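Long-range contact in importin subunit beta-1 (Saccharomyces cerevisiae, PDB 5OWU), which carries proteins into the nucleus as the import receptor that associates with importin alpha, the subunit recognising classical nuclear localization signals in cargo: residues Phe602-Leu606 with Val618-Ile622. Sequence-based numbering, arbitrary orientation.
Sequences FFRLL and VFYAI
With CG anti to its carbonyl carbon (chi1 -64°), Phe-602 sends its ring across to Ala-621 and Ile-622, while chi1 of 176° at Val-618 sets CG1 against Phe-602 and Leu-606 and CG2 against Leu-605. The contact joins the two antiparallel helices of HEAT repeat 14, 595-607 and 615-629, whose short segments run at 158° to each other with their axes 10.5 Å apart at closest approach. It is wholly apolar, and all seven touching residues are buried. Val-618 is wedged among three side chains: its CG1 lies 3.7 Å from Leu-606 CD2 and also touches Phe-602 CB, and its CG2 meets Leu-605 CB. Leu-606 forks, CD1 meeting Ile-622 CD1 tip to tip at 4.0 Å and CD2 touching Phe-619 CE1, the leucine and phenylalanine side chains crossing at about a right angle. Leu-577 of helix 563-586 touches both Phe-602 and Val-618, whereas Leu-606 packs on Tyr-643 and Ile-622 on Phe-640, both of helix 637-649, tying the pair to adjoining helices of the solenoid. Phe-602 and Ile-622 lie alongside with their ends pointing opposite ways, Ile-622 CG1 3.7 Å from Phe-602 CD2. At the far end of the same ring, Phe-602 CZ rests 3.7 Å from Ala-621 CB.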
loop_
_atom_site.group_PDB
_atom_site.type_symbol
_atom_site.label_atom_id
_atom_site.label_comp_id
_atom_site.label_asym_id
_atom_site.label_seq_id
_atom_site.Cartn_x
_atom_site.Cartn_y
_atom_site.Cartn_z
ATOM N N PHE A 602 -12.275 17.199 -27.620
ATOM C CA PHE A 602 -11.491 16.036 -27.223
ATOM C C PHE A 602 -10.504 15.655 -28.320
ATOM O O PHE A 602 -9.304 15.492 -28.064
ATOM C CB PHE A 602 -12.423 14.876 -26.869
ATOM C CG PHE A 602 -13.307 15.144 -25.666
ATOM C CD1 PHE A 602 -12.928 16.057 -24.688
ATOM C CD2 PHE A 602 -14.514 14.483 -25.516
ATOM C CE1 PHE A 602 -13.737 16.305 -23.593
ATOM C CE2 PHE A 602 -15.328 14.728 -24.416
ATOM C CZ PHE A 602 -14.936 15.638 -23.454
ATOM N N PHE A 603 -10.979 15.566 -29.561
ATOM C CA PHE A 603 -10.060 15.316 -30.664
ATOM C C PHE A 603 -8.953 16.359 -30.699
ATOM O O PHE A 603 -7.775 16.014 -30.855
ATOM C CB PHE A 603 -10.824 15.276 -31.987
ATOM C CG PHE A 603 -11.644 14.033 -32.168
ATOM C CD1 PHE A 603 -11.091 12.789 -31.925
ATOM C CD2 PHE A 603 -12.973 14.108 -32.553
ATOM C CE1 PHE A 603 -11.843 11.639 -32.079
ATOM C CE2 PHE A 603 -13.727 12.959 -32.709
ATOM C CZ PHE A 603 -13.161 11.726 -32.471
ATOM N N ARG A 604 -9.296 17.636 -30.513
ATOM C CA ARG A 604 -8.249 18.648 -30.497
ATOM C C ARG A 604 -7.228 18.330 -29.415
ATOM O O ARG A 604 -6.016 18.304 -29.671
ATOM C CB ARG A 604 -8.859 20.038 -30.312
ATOM C CG ARG A 604 -9.513 20.570 -31.584
ATOM C CD ARG A 604 -10.354 21.802 -31.321
ATOM N NE ARG A 604 -9.579 22.875 -30.709
ATOM C CZ ARG A 604 -10.110 23.976 -30.189
ATOM N NH1 ARG A 604 -11.425 24.153 -30.197
ATOM N NH2 ARG A 604 -9.327 24.899 -29.647
ATOM N N LEU A 605 -7.707 17.999 -28.212
ATOM C CA LEU A 605 -6.789 17.644 -27.138
ATOM C C LEU A 605 -5.943 16.441 -27.518
ATOM O O LEU A 605 -4.766 16.358 -27.149
ATOM C CB LEU A 605 -7.571 17.369 -25.855
ATOM C CG LEU A 605 -8.184 18.611 -25.213
ATOM C CD1 LEU A 605 -9.204 18.208 -24.162
ATOM C CD2 LEU A 605 -7.101 19.484 -24.598
ATOM N N LEU A 606 -6.526 15.491 -28.255
ATOM C CA LEU A 606 -5.776 14.305 -28.650
ATOM C C LEU A 606 -4.746 14.620 -29.725
ATOM O O LEU A 606 -3.726 13.928 -29.819
ATOM C CB LEU A 606 -6.729 13.211 -29.140
ATOM C CG LEU A 606 -7.602 12.498 -28.102
ATOM C CD1 LEU A 606 -8.487 11.467 -28.777
ATOM C CD2 LEU A 606 -6.766 11.834 -27.011
ATOM N N VAL A 618 -8.564 12.378 -21.272
ATOM C CA VAL A 618 -9.420 12.581 -22.435
ATOM C C VAL A 618 -10.186 11.307 -22.745
ATOM O O VAL A 618 -11.378 11.344 -23.059
ATOM C CB VAL A 618 -8.593 13.044 -23.648
ATOM C CG1 VAL A 618 -9.479 13.154 -24.882
ATOM C CG2 VAL A 618 -7.918 14.379 -23.363
ATOM N N PHE A 619 -9.513 10.163 -22.675
ATOM C CA PHE A 619 -10.174 8.890 -22.921
ATOM C C PHE A 619 -11.243 8.621 -21.875
ATOM O O PHE A 619 -12.302 8.077 -22.195
ATOM C CB PHE A 619 -9.145 7.762 -22.937
ATOM C CG PHE A 619 -8.621 7.450 -24.303
ATOM C CD1 PHE A 619 -7.812 8.350 -24.973
ATOM C CD2 PHE A 619 -8.944 6.256 -24.920
ATOM C CE1 PHE A 619 -7.335 8.060 -26.244
ATOM C CE2 PHE A 619 -8.467 5.960 -26.181
ATOM C CZ PHE A 619 -7.663 6.864 -26.844
ATOM N N TYR A 620 -10.978 8.978 -20.615
ATOM C CA TYR A 620 -12.003 8.845 -19.583
ATOM C C TYR A 620 -13.238 9.666 -19.933
ATOM O O TYR A 620 -14.377 9.196 -19.780
ATOM C CB TYR A 620 -11.440 9.270 -18.221
ATOM C CG TYR A 620 -10.649 8.192 -17.500
ATOM C CD1 TYR A 620 -11.181 6.921 -17.311
ATOM C CD2 TYR A 620 -9.373 8.443 -17.008
ATOM C CE1 TYR A 620 -10.468 5.934 -16.654
ATOM C CE2 TYR A 620 -8.651 7.458 -16.349
ATOM C CZ TYR A 620 -9.204 6.206 -16.179
ATOM O OH TYR A 620 -8.497 5.222 -15.529
ATOM N N ALA A 621 -13.040 10.892 -20.428
ATOM C CA ALA A 621 -14.195 11.724 -20.758
ATOM C C ALA A 621 -14.907 11.219 -22.011
ATOM O O ALA A 621 -16.142 11.274 -22.101
ATOM C CB ALA A 621 -13.759 13.175 -20.934
ATOM N N ILE A 622 -14.148 10.731 -22.991
ATOM C CA ILE A 622 -14.759 10.157 -24.186
ATOM C C ILE A 622 -15.582 8.938 -23.806
ATOM O O ILE A 622 -16.706 8.751 -24.279
ATOM C CB ILE A 622 -13.679 9.814 -25.228
ATOM C CG1 ILE A 622 -13.050 11.103 -25.773
ATOM C CG2 ILE A 622 -14.269 8.969 -26.358
ATOM C CD1 ILE A 622 -11.896 10.878 -26.709
#